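Local coordinates for beta-Lactamase/D-Alanine Carboxypeptidase (Pseudomonas syringae pv. tomato, PDB 5EVI), which probably hydrolyses beta-lactam antibiotics to substituted beta-amino acids, as a class C beta-lactamase, at residues L87-S92 and G160-I165; I123-K128 and G219-E224; T14-E19 and L32-T37; A10-L15 and Q43-G48. All blocks are in the same frame, centred on the assembly; numbering follows the deposited sequence.

Contact 1: residues L87-S92 and G160-I165; sequences LSLTQS and GLLGVI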
loop_
_atom_site.group_PDB
_atom_site.type_symbol
_atom_site.label_atom_id
_atom_site.label_comp_id
_atom_site.label_asym_id
_atom_site.label_seq_id
_atom_site.Cartn_x
_atom_site.Cartn_y
_atom_site.Cartn_z
ATOM N N LEU D 87 -13.522 -9.535 13.325
ATOM C CA LEU D 87 -13.367 -10.015 11.950
ATOM C C LEU D 87 -12.345 -11.161 11.860
ATOM O O LEU D 87 -11.151 -10.921 11.699
ATOM C CB LEU D 87 -12.950 -8.832 11.049
ATOM C CG LEU D 87 -13.287 -8.800 9.551
ATOM C CD1 LEU D 87 -12.322 -7.857 8.839
ATOM C CD2 LEU D 87 -13.265 -10.167 8.887
ATOM N N SER D 88 -12.814 -12.404 11.960
ATOM C CA SER D 88 -11.949 -13.572 11.739
ATOM C C SER D 88 -11.765 -13.763 10.229
ATOM O O SER D 88 -12.696 -14.177 9.529
ATOM C CB SER D 88 -12.530 -14.837 12.386
ATOM O OG SER D 88 -11.588 -15.899 12.371
ATOM N N LEU D 89 -10.566 -13.448 9.735
ATOM C CA LEU D 89 -10.266 -13.485 8.296
ATOM C C LEU D 89 -10.388 -14.878 7.655
ATOM O O LEU D 89 -10.624 -14.978 6.449
ATOM C CB LEU D 89 -8.868 -12.899 8.015
ATOM C CG LEU D 89 -8.656 -11.403 8.304
ATOM C CD1 LEU D 89 -7.182 -11.033 8.222
ATOM C CD2 LEU D 89 -9.462 -10.530 7.355
ATOM N N THR D 90 -10.240 -15.939 8.452
ATOM C CA THR D 90 -10.409 -17.315 7.961
ATOM C C THR D 90 -11.875 -17.717 7.709
ATOM O O THR D 90 -12.119 -18.679 6.985
ATOM C CB THR D 90 -9.757 -18.348 8.906
ATOM O OG1 THR D 90 -10.332 -18.250 10.213
ATOM C CG2 THR D 90 -8.265 -18.113 8.993
ATOM N N GLN D 91 -12.834 -17.003 8.302
ATOM C CA GLN D 91 -14.257 -17.236 8.024
ATOM C C GLN D 91 -14.620 -16.725 6.634
ATOM O O GLN D 91 -13.970 -15.822 6.103
ATOM C CB GLN D 91 -15.156 -16.555 9.062
ATOM C CG GLN D 91 -15.011 -17.076 10.483
ATOM C CD GLN D 91 -15.589 -18.464 10.646
ATOM O OE1 GLN D 91 -14.851 -19.441 10.752
ATOM N NE2 GLN D 91 -16.916 -18.561 10.648
ATOM N N SER D 92 -15.667 -17.297 6.049
ATOM C CA SER D 92 -16.060 -16.950 4.683
ATOM C C SER D 92 -16.643 -15.534 4.604
ATOM O O SER D 92 -17.144 -15.011 5.593
ATOM C CB SER D 92 -17.031 -17.997 4.112
ATOM O OG SER D 92 -18.261 -18.000 4.803
ATOM N N GLY D 160 -10.760 -3.827 -2.360
ATOM C CA GLY D 160 -11.811 -2.877 -2.012
ATOM C C GLY D 160 -12.876 -3.489 -1.108
ATOM O O GLY D 160 -13.342 -2.838 -0.166
ATOM N N LEU D 161 -13.243 -4.741 -1.392
ATOM C CA LEU D 161 -14.200 -5.491 -0.572
ATOM C C LEU D 161 -13.699 -5.768 0.857
ATOM O O LEU D 161 -14.508 -5.856 1.776
ATOM C CB LEU D 161 -14.580 -6.816 -1.255
ATOM C CG LEU D 161 -15.698 -7.651 -0.627
ATOM C CD1 LEU D 161 -17.001 -6.868 -0.565
ATOM C CD2 LEU D 161 -15.880 -8.943 -1.409
ATOM N N LEU D 162 -12.386 -5.927 1.038
ATOM C CA LEU D 162 -11.790 -6.097 2.376
ATOM C C LEU D 162 -12.047 -4.874 3.266
ATOM O O LEU D 162 -12.407 -5.019 4.434
ATOM C CB LEU D 162 -10.282 -6.377 2.271
ATOM C CG LEU D 162 -9.497 -6.738 3.536
ATOM C CD1 LEU D 162 -9.991 -8.035 4.156
ATOM C CD2 LEU D 162 -8.010 -6.835 3.221
ATOM N N GLY D 163 -11.875 -3.678 2.708
ATOM C CA GLY D 163 -12.185 -2.435 3.424
ATOM C C GLY D 163 -13.656 -2.279 3.796
ATOM O O GLY D 163 -13.975 -1.778 4.881
ATOM N N VAL D 164 -14.545 -2.718 2.901
ATOM C CA VAL D 164 -15.999 -2.687 3.137
ATOM C C VAL D 164 -16.390 -3.657 4.263
ATOM O O VAL D 164 -17.208 -3.307 5.117
ATOM C CB VAL D 164 -16.802 -2.980 1.837
ATOM C CG1 VAL D 164 -18.295 -3.139 2.116
ATOM C CG2 VAL D 164 -16.585 -1.870 0.816
ATOM N N ILE D 165 -15.806 -4.859 4.259
ATOM C CA ILE D 165 -15.995 -5.842 5.346
ATOM C C ILE D 165 -15.435 -5.338 6.689
ATOM O O ILE D 165 -16.079 -5.511 7.724
ATOM C CB ILE D 165 -15.387 -7.231 4.982
ATOM C CG1 ILE D 165 -16.226 -7.895 3.885
ATOM C CG2 ILE D 165 -15.321 -8.160 6.198
ATOM C CD1 ILE D 165 -15.620 -9.150 3.284
#
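Leu87 and Leu89 meet Ile165 and Leu162 through aliphatic groups only, and no flat group takes part. There are no ring or amide faces to assign. What counts instead is which branch of each chain points across. The branch methyl CG2 of Ile165 presses against the forked end of Leu87, 3.9 Å from Leu87 CD2. Leu87 CG and CD1 both lie 4.0 Å from the same Ile165 CG2, so one methyl sits against the whole fork. CG2 is the branch of Ile165 that lies opposite the backbone N. CG1 lies beside that N, and the arm it carries makes none of these contacts. The second pair is looser: Leu89 CD2 meets Leu162 CD1 at 4.1 Å. In both pairs the two chains lie crosswise, so each touches over a short length. All four residues are buried.

Leu89 sits in a type I beta turn from Ser88 to Gln91, closed by Gln91 N to Ser88 O at 3.1 Å. Ser88 O is also hydrogen-bonded to Tyr96 OH, so two bonds grip it.

The contact sets the loop that follows helix 70-83 against helix 156-169. Helix 70-83 lies beside both partners, with Ala78 touching Leu87 and Leu162. Leu113 of helix 112-115 packs on Ile165.

Contact 2: residues I123-K128 and G219-E224; sequences IQVPEK and GILAAE
Val125 reaches the turn at Ile220 and Leu221 with its whole short side chain. Its CB lies 4.0 Å from Ile220 O. From there the chain forks. CG1 lies opposite the backbone N (chi1 172°) and approaches Ile220 CB at 4.3 Å. CG2 is the busier branch: it comes within 3.5 Å of Ile220 O and 3.8 Å of Leu221 CD1. This Val125 methyl thus touches both a backbone carbonyl oxygen and a leucine methyl, which lie on the same side of it. Ile220 offers mainly its base and its carbonyl, because its outer arm leads away from Val125.

Residues Gly219 to Ala222 form a type II beta turn, closed by a weak bond from Ala222 N to Gly219 O at 3.3 Å. A type II turn calls for a positive phi at its third position, and Leu221 adopts it there (66°). Leu221 is also at the N-cap position of helix 222-226.

The loop 123-128 thus rests on the turn that opens this helix. Helix 132-138 touches the contact through Leu135, which packs on both Ile220 and Leu221. Helix 156-169 supplies Pro157 against Val125 and Val164 against Leu221. Nearby, Ile123 touches Tyr154 and shares a backbone bond with Asn156, residues of a Tyr-Ala-Asn sequence that is probably the class C active-site motif.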
loop_
_atom_site.group_PDB
_atom_site.type_symbol
_atom_site.label_atom_id
_atom_site.label_comp_id
_atom_site.label_asym_id
_atom_site.label_seq_id
_atom_site.Cartn_x
_atom_site.Cartn_y
_atom_site.Cartn_z
ATOM N N ILE D 123 -8.425 -5.925 -12.981
ATOM C CA ILE D 123 -7.667 -5.013 -12.106
ATOM C C ILE D 123 -8.524 -3.855 -11.584
ATOM O O ILE D 123 -8.428 -3.505 -10.406
ATOM C CB ILE D 123 -6.350 -4.491 -12.737
ATOM C CG1 ILE D 123 -5.517 -3.745 -11.681
ATOM C CG2 ILE D 123 -6.605 -3.601 -13.953
ATOM C CD1 ILE D 123 -4.051 -3.649 -12.024
ATOM N N GLN D 124 -9.366 -3.290 -12.448
ATOM C CA GLN D 124 -10.275 -2.211 -12.064
ATOM C C GLN D 124 -11.679 -2.731 -11.812
ATOM O O GLN D 124 -12.056 -3.803 -12.291
ATOM C CB GLN D 124 -10.343 -1.138 -13.162
ATOM C CG GLN D 124 -9.064 -0.343 -13.358
ATOM C CD GLN D 124 -8.631 0.413 -12.114
ATOM O OE1 GLN D 124 -7.490 0.281 -11.662
ATOM N NE2 GLN D 124 -9.540 1.213 -11.548
ATOM N N VAL D 125 -12.447 -1.938 -11.064
ATOM C CA VAL D 125 -13.883 -2.145 -10.907
ATOM C C VAL D 125 -14.529 -1.811 -12.259
ATOM O O VAL D 125 -14.371 -0.692 -12.724
ATOM C CB VAL D 125 -14.468 -1.221 -9.810
ATOM C CG1 VAL D 125 -15.998 -1.284 -9.783
ATOM C CG2 VAL D 125 -13.881 -1.580 -8.444
ATOM N N PRO D 126 -15.256 -2.769 -12.885
ATOM C CA PRO D 126 -15.859 -2.539 -14.210
ATOM C C PRO D 126 -16.663 -1.237 -14.328
ATOM O O PRO D 126 -17.308 -0.818 -13.369
ATOM C CB PRO D 126 -16.785 -3.743 -14.390
ATOM C CG PRO D 126 -16.160 -4.817 -13.575
ATOM C CD PRO D 126 -15.572 -4.121 -12.381
ATOM N N GLU D 127 -16.615 -0.628 -15.509
ATOM C CA GLU D 127 -17.161 0.714 -15.725
ATOM C C GLU D 127 -18.694 0.778 -15.671
ATOM O O GLU D 127 -19.243 1.840 -15.371
ATOM C CB GLU D 127 -16.639 1.308 -17.046
ATOM C CG GLU D 127 -16.493 2.820 -17.003
ATOM C CD GLU D 127 -16.200 3.444 -18.358
ATOM O OE1 GLU D 127 -15.284 2.964 -19.068
ATOM O OE2 GLU D 127 -16.882 4.433 -18.702
ATOM N N LYS D 128 -19.381 -0.342 -15.935
ATOM C CA LYS D 128 -20.854 -0.391 -15.812
ATOM C C LYS D 128 -21.356 -0.273 -14.360
ATOM O O LYS D 128 -22.519 0.076 -14.134
ATOM C CB LYS D 128 -21.455 -1.636 -16.512
ATOM C CG LYS D 128 -21.525 -2.945 -15.713
ATOM C CD LYS D 128 -20.495 -3.983 -16.142
ATOM C CE LYS D 128 -20.209 -4.982 -15.028
ATOM N NZ LYS D 128 -19.218 -6.028 -15.409
ATOM N N GLY D 219 -14.520 7.309 -7.557
ATOM C CA GLY D 219 -14.871 6.025 -8.144
ATOM C C GLY D 219 -15.348 5.050 -7.101
ATOM O O GLY D 219 -15.245 5.310 -5.901
ATOM N N ILE D 220 -15.858 3.918 -7.570
ATOM C CA ILE D 220 -16.379 2.883 -6.689
ATOM C C ILE D 220 -15.185 2.083 -6.170
ATOM O O ILE D 220 -14.361 1.599 -6.953
ATOM C CB ILE D 220 -17.396 1.956 -7.401
ATOM C CG1 ILE D 220 -18.487 2.770 -8.128
ATOM C CG2 ILE D 220 -18.021 0.986 -6.402
ATOM C CD1 ILE D 220 -19.171 3.833 -7.284
ATOM N N LEU D 221 -15.106 1.968 -4.846
ATOM C CA LEU D 221 -13.966 1.384 -4.126
ATOM C C LEU D 221 -12.669 2.207 -4.252
ATOM O O LEU D 221 -11.566 1.686 -4.021
ATOM C CB LEU D 221 -13.750 -0.099 -4.492
ATOM C CG LEU D 221 -14.966 -1.008 -4.280
ATOM C CD1 LEU D 221 -14.671 -2.413 -4.781
ATOM C CD2 LEU D 221 -15.400 -1.042 -2.823
ATOM N N ALA D 222 -12.812 3.498 -4.559
ATOM C CA ALA D 222 -11.668 4.397 -4.714
ATOM C C ALA D 222 -10.962 4.621 -3.384
ATOM O O ALA D 222 -9.729 4.557 -3.300
ATOM C CB ALA D 222 -12.124 5.730 -5.288
ATOM N N ALA D 223 -11.758 4.891 -2.352
ATOM C CA ALA D 223 -11.245 5.116 -1.001
ATOM C C ALA D 223 -10.558 3.859 -0.452
ATOM O O ALA D 223 -9.516 3.950 0.195
ATOM C CB ALA D 223 -12.358 5.581 -0.067
ATOM N N GLU D 224 -11.109 2.693 -0.777
ATOM C CA GLU D 224 -10.664 1.414 -0.221
ATOM C C GLU D 224 -9.422 0.838 -0.942
ATOM O O GLU D 224 -8.625 0.137 -0.320
ATOM C CB GLU D 224 -11.821 0.388 -0.256
ATOM C CG GLU D 224 -13.061 0.730 0.589
ATOM C CD GLU D 224 -13.987 1.804 0.006
ATOM O OE1 GLU D 224 -13.736 2.295 -1.104
ATOM O OE2 GLU D 224 -14.981 2.186 0.672
#

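Contact 3: residues T14-E19 and L32-T37; sequences TLVQTE and LSIAIT
Val16 holds CG1 opposite its backbone N (chi1 176°), which leaves both methyls facing Ile34 and Ile36 of the strand. On the strand side, each isoleucine puts CG1 opposite its own carbonyl carbon and carries on extended (chi2 168° for Ile34). Their long arms thus stretch toward the helix. Val16 CG1 meets Ile34 CD1 at 4.0 Å. Val16 CG2 meets Ile36 CD1 at 4.2 Å. One valine is shared between two isoleucines, one methyl for each. Val16 and Ile34 lie alongside each other, pointing opposite ways.

Helix 9-20 lies against the sheet face from which Ile34 and Ile36 project. Ile34 also packs on Ile339 and Ile341 of strand 337-343, and Ile36 on Ile359 and Leu360 of helix 349-363. Glu19, one turn further along the helix, forms a salt bridge with Arg358 and a hydrogen bond with His362, so the N-terminal and C-terminal helices are joined beside this core.

The contact itself is purely aliphatic and buried. It rests on shape and on the exclusion of water, with nothing directional to fix it.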
loop_
_atom_site.group_PDB
_atom_site.type_symbol
_atom_site.label_atom_id
_atom_site.label_comp_id
_atom_site.label_asym_id
_atom_site.label_seq_id
_atom_site.Cartn_x
_atom_site.Cartn_y
_atom_site.Cartn_z
ATOM N N THR D 14 24.740 14.084 0.318
ATOM C CA THR D 14 25.240 14.259 -1.048
ATOM C C THR D 14 24.942 13.035 -1.921
ATOM O O THR D 14 24.528 13.186 -3.064
ATOM C CB THR D 14 26.743 14.582 -1.068
ATOM O OG1 THR D 14 27.446 13.638 -0.250
ATOM C CG2 THR D 14 26.982 15.991 -0.535
ATOM N N LEU D 15 25.130 11.835 -1.372
ATOM C CA LEU D 15 24.791 10.602 -2.092
ATOM C C LEU D 15 23.306 10.541 -2.490
ATOM O O LEU D 15 22.990 10.253 -3.640
ATOM C CB LEU D 15 25.158 9.368 -1.269
ATOM C CG LEU D 15 26.652 9.067 -1.085
ATOM C CD1 LEU D 15 26.863 8.062 0.037
ATOM C CD2 LEU D 15 27.283 8.574 -2.381
ATOM N N VAL D 16 22.405 10.824 -1.551
ATOM C CA VAL D 16 20.963 10.758 -1.846
ATOM C C VAL D 16 20.628 11.798 -2.909
ATOM O O VAL D 16 19.926 11.497 -3.865
ATOM C CB VAL D 16 20.065 10.942 -0.596
ATOM C CG1 VAL D 16 18.585 10.951 -0.988
ATOM C CG2 VAL D 16 20.314 9.839 0.428
ATOM N N GLN D 17 21.186 13.000 -2.755
ATOM C CA GLN D 17 21.003 14.074 -3.718
ATOM C C GLN D 17 21.393 13.646 -5.125
ATOM O O GLN D 17 20.620 13.828 -6.069
ATOM C CB GLN D 17 21.835 15.287 -3.311
ATOM C CG GLN D 17 21.612 16.526 -4.157
ATOM C CD GLN D 17 22.336 17.716 -3.579
ATOM O OE1 GLN D 17 23.548 17.668 -3.356
ATOM N NE2 GLN D 17 21.597 18.778 -3.305
ATOM N N THR D 18 22.586 13.064 -5.253
ATOM C CA THR D 18 23.086 12.599 -6.555
ATOM C C THR D 18 22.098 11.613 -7.179
ATOM O O THR D 18 21.623 11.845 -8.289
ATOM C CB THR D 18 24.493 11.960 -6.440
ATOM O OG1 THR D 18 25.416 12.946 -5.959
ATOM C CG2 THR D 18 24.972 11.424 -7.792
ATOM N N GLU D 19 21.759 10.558 -6.433
ATOM C CA GLU D 19 20.855 9.506 -6.928
ATOM C C GLU D 19 19.447 10.045 -7.215
ATOM O O GLU D 19 18.812 9.629 -8.186
ATOM C CB GLU D 19 20.721 8.341 -5.936
ATOM C CG GLU D 19 22.004 7.661 -5.483
ATOM C CD GLU D 19 22.677 6.778 -6.524
ATOM O OE1 GLU D 19 23.640 6.086 -6.146
ATOM O OE2 GLU D 19 22.284 6.767 -7.704
ATOM N N LEU D 32 9.813 15.608 -5.478
ATOM C CA LEU D 32 10.213 14.330 -4.885
ATOM C C LEU D 32 10.530 14.500 -3.404
ATOM O O LEU D 32 11.372 15.337 -3.039
ATOM C CB LEU D 32 11.443 13.778 -5.592
ATOM C CG LEU D 32 11.927 12.386 -5.159
ATOM C CD1 LEU D 32 11.079 11.340 -5.866
ATOM C CD2 LEU D 32 13.396 12.172 -5.469
ATOM N N SER D 33 9.859 13.715 -2.565
ATOM C CA SER D 33 10.145 13.667 -1.136
ATOM C C SER D 33 10.586 12.258 -0.754
ATOM O O SER D 33 9.972 11.289 -1.169
ATOM C CB SER D 33 8.917 14.074 -0.322
ATOM O OG SER D 33 9.160 13.949 1.060
ATOM N N ILE D 34 11.659 12.177 0.031
ATOM C CA ILE D 34 12.258 10.903 0.486
ATOM C C ILE D 34 12.385 10.957 2.010
ATOM O O ILE D 34 12.913 11.930 2.537
ATOM C CB ILE D 34 13.651 10.689 -0.161
ATOM C CG1 ILE D 34 13.532 10.573 -1.681
ATOM C CG2 ILE D 34 14.365 9.463 0.417
ATOM C CD1 ILE D 34 14.846 10.656 -2.441
ATOM N N ALA D 35 11.862 9.946 2.695
ATOM C CA ALA D 35 12.102 9.716 4.124
ATOM C C ALA D 35 12.916 8.439 4.287
ATOM O O ALA D 35 12.618 7.454 3.627
ATOM C CB ALA D 35 10.776 9.563 4.840
ATOM N N ILE D 36 13.922 8.460 5.162
ATOM C CA ILE D 36 14.667 7.253 5.549
ATOM C C ILE D 36 14.627 7.091 7.064
ATOM O O ILE D 36 14.768 8.069 7.792
ATOM C CB ILE D 36 16.148 7.312 5.091
ATOM C CG1 ILE D 36 16.240 7.644 3.598
ATOM C CG2 ILE D 36 16.854 5.981 5.375
ATOM C CD1 ILE D 36 17.644 7.975 3.133
ATOM N N THR D 37 14.461 5.855 7.537
ATOM C CA THR D 37 14.515 5.580 8.972
ATOM C C THR D 37 15.581 4.500 9.183
ATOM O O THR D 37 15.670 3.551 8.406
ATOM C CB THR D 37 13.129 5.242 9.567
ATOM O OG1 THR D 37 13.229 5.074 10.993
ATOM C CG2 THR D 37 12.503 4.012 8.906
#

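Contact 4: residues A10-L15 and Q43-G48; sequences AALDTL and QFYNYG. With SO4 (sulfate ion), chain O.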
loop_
_atom_site.group_PDB
_atom_site.type_symbol
_atom_site.label_atom_id
_atom_site.label_comp_id
_atom_site.label_asym_id
_atom_site.label_seq_id
_atom_site.Cartn_x
_atom_site.Cartn_y
_atom_site.Cartn_z
ATOM N N ALA D 10 26.221 14.295 6.356
ATOM C CA ALA D 10 26.608 15.116 5.203
ATOM C C ALA D 10 26.998 14.261 3.999
ATOM O O ALA D 10 26.624 14.573 2.868
ATOM C CB ALA D 10 27.749 16.051 5.573
ATOM N N ALA D 11 27.745 13.185 4.247
ATOM C CA ALA D 11 28.150 12.258 3.182
ATOM C C ALA D 11 26.942 11.541 2.567
ATOM O O ALA D 11 26.875 11.381 1.349
ATOM C CB ALA D 11 29.169 11.250 3.697
ATOM N N LEU D 12 25.993 11.127 3.405
ATOM C CA LEU D 12 24.748 10.531 2.924
ATOM C C LEU D 12 23.867 11.554 2.193
ATOM O O LEU D 12 23.269 11.222 1.175
ATOM C CB LEU D 12 23.975 9.889 4.080
ATOM C CG LEU D 12 22.714 9.096 3.722
ATOM C CD1 LEU D 12 23.016 7.962 2.751
ATOM C CD2 LEU D 12 22.065 8.564 4.990
ATOM N N ASP D 13 23.799 12.788 2.704
ATOM C CA ASP D 13 23.040 13.875 2.054
ATOM C C ASP D 13 23.434 14.016 0.575
ATOM O O ASP D 13 22.570 14.052 -0.311
ATOM C CB ASP D 13 23.243 15.239 2.753
ATOM C CG ASP D 13 22.694 15.288 4.188
ATOM O OD1 ASP D 13 21.765 14.527 4.528
ATOM O OD2 ASP D 13 23.207 16.104 4.995
ATOM N N THR D 14 24.740 14.084 0.318
ATOM C CA THR D 14 25.240 14.259 -1.048
ATOM C C THR D 14 24.942 13.035 -1.921
ATOM O O THR D 14 24.528 13.186 -3.064
ATOM C CB THR D 14 26.743 14.582 -1.068
ATOM O OG1 THR D 14 27.446 13.638 -0.250
ATOM C CG2 THR D 14 26.982 15.991 -0.535
ATOM N N LEU D 15 25.130 11.835 -1.372
ATOM C CA LEU D 15 24.791 10.602 -2.092
ATOM C C LEU D 15 23.306 10.541 -2.490
ATOM O O LEU D 15 22.990 10.253 -3.640
ATOM C CB LEU D 15 25.158 9.368 -1.269
ATOM C CG LEU D 15 26.652 9.067 -1.085
ATOM C CD1 LEU D 15 26.863 8.062 0.037
ATOM C CD2 LEU D 15 27.283 8.574 -2.381
ATOM N N GLN D 43 15.613 10.813 8.671
ATOM C CA GLN D 43 16.240 11.803 7.804
ATOM C C GLN D 43 15.287 12.081 6.647
ATOM O O GLN D 43 14.606 11.168 6.161
ATOM C CB GLN D 43 17.582 11.295 7.275
ATOM C CG GLN D 43 18.607 10.926 8.346
ATOM C CD GLN D 43 19.276 12.134 8.997
ATOM O OE1 GLN D 43 18.616 13.007 9.558
ATOM N NE2 GLN D 43 20.604 12.176 8.933
ATOM N N PHE D 44 15.247 13.337 6.208
ATOM C CA PHE D 44 14.355 13.757 5.122
ATOM C C PHE D 44 15.107 14.470 4.010
ATOM O O PHE D 44 16.037 15.238 4.272
ATOM C CB PHE D 44 13.255 14.661 5.657
ATOM C CG PHE D 44 12.333 13.976 6.621
ATOM C CD1 PHE D 44 11.269 13.206 6.153
ATOM C CD2 PHE D 44 12.533 14.084 7.997
ATOM C CE1 PHE D 44 10.417 12.569 7.039
ATOM C CE2 PHE D 44 11.682 13.447 8.886
ATOM C CZ PHE D 44 10.619 12.690 8.406
ATOM N N TYR D 45 14.691 14.197 2.777
ATOM C CA TYR D 45 15.306 14.733 1.573
ATOM C C TYR D 45 14.200 15.134 0.621
ATOM O O TYR D 45 13.432 14.285 0.174
ATOM C CB TYR D 45 16.186 13.677 0.910
ATOM C CG TYR D 45 17.230 13.144 1.834
ATOM C CD1 TYR D 45 18.406 13.844 2.041
ATOM C CD2 TYR D 45 17.026 11.964 2.543
ATOM C CE1 TYR D 45 19.363 13.381 2.915
ATOM C CE2 TYR D 45 17.989 11.484 3.414
ATOM C CZ TYR D 45 19.159 12.196 3.594
ATOM O OH TYR D 45 20.119 11.728 4.458
ATOM N N ASN D 46 14.113 16.427 0.333
ATOM C CA ASN D 46 13.083 16.964 -0.535
ATOM C C ASN D 46 13.717 17.746 -1.680
ATOM O O ASN D 46 14.699 18.468 -1.478
ATOM C CB ASN D 46 12.125 17.829 0.272
ATOM C CG ASN D 46 11.398 17.039 1.355
ATOM O OD1 ASN D 46 10.550 16.211 1.052
ATOM N ND2 ASN D 46 11.725 17.298 2.622
ATOM N N TYR D 47 13.163 17.568 -2.881
ATOM C CA TYR D 47 13.676 18.179 -4.108
ATOM C C TYR D 47 12.519 18.638 -4.989
ATOM O O TYR D 47 11.468 17.986 -5.038
ATOM C CB TYR D 47 14.535 17.165 -4.865
ATOM C CG TYR D 47 15.578 16.519 -3.981
ATOM C CD1 TYR D 47 16.700 17.235 -3.565
ATOM C CD2 TYR D 47 15.419 15.213 -3.511
ATOM C CE1 TYR D 47 17.652 16.657 -2.729
ATOM C CE2 TYR D 47 16.362 14.632 -2.679
ATOM C CZ TYR D 47 17.479 15.355 -2.299
ATOM O OH TYR D 47 18.408 14.779 -1.468
ATOM N N GLY D 48 12.709 19.772 -5.658
ATOM C CA GLY D 48 11.743 20.264 -6.638
ATOM C C GLY D 48 10.507 20.881 -6.014
ATOM O O GLY D 48 10.475 21.196 -4.806
HETATM S S SO4 O . 15.540 21.882 -5.765
HETATM O O1 SO4 O . 16.001 20.477 -5.774
HETATM O O2 SO4 O . 16.705 22.771 -5.560
HETATM O O3 SO4 O . 14.883 22.202 -7.056
HETATM O O4 SO4 O . 14.566 22.076 -4.668
#
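Tyr45 gives Asp13 the one hydrogen bond between the segments: Tyr45 OH donates to Asp13 OD1 at 3.2 Å, nearly along the C-O axis of the carboxylate. The same oxygen also lies at the ring edge, 3.1 Å from Tyr45 CE1 and near the ring plane. The slightly positive ring edge probably suits the carboxylate oxygen there. The carboxylate plane is turned 64° from the ring. Asp13 CG lies beside the backbone N (chi1 -65°), which swings the acid toward the strand.

Packing adds Leu12, whose CD2 lies 3.8 Å from Tyr45 OH, with the leucine set across the tyrosine. Within the helix, Thr14 OG1 donates to Ala11 O at 2.8 Å, on the same face of that carbonyl as Leu15 N.

A sulfate ion, probably from the crystallisation liquor, is bound at the C-terminal end of the strand, at Gly48. Gly48 N donates to sulfate O4 at 3.1 Å and weakly to sulfate O1 at 3.4 Å. Sulfate O1 lies at the edge of the Tyr47 ring, in its plane, and Arg21 NH1 is a further partner of the ion.

The axes of segments 10-15 and 43-48 run 33° apart and approach to 10.1 Å. Strand 43-48 is an edge strand of the large antiparallel sheet, next to strand 31-38. Val16 of the same helix touches both tyrosines, and Leu12 rests on His362 of helix 349-363.

How the contacts relate
The four contacts form two groups on opposite sides of the chain's centre. Contacts 3 and 4 share Thr14 and Leu15, and their centres are 4 Å apart. Strands 31-38 and 43-48 are paired there, with Ile34 N 2.8 Å from Tyr45 O. Contacts 1 and 2 have centres 18 Å apart and touch on helix 156-169, where Val164 CG2 lies 3.9 Å from Leu221 CD2. Contacts 1 and 4 are the farthest apart, about 41 Å between centres. The likely active site, with an SxxK pattern at Ser68 and Lys71, lies on the side of contacts 1 and 2: Leu162 of contact 1 comes near it without touching. The sulfate belongs to contact 4.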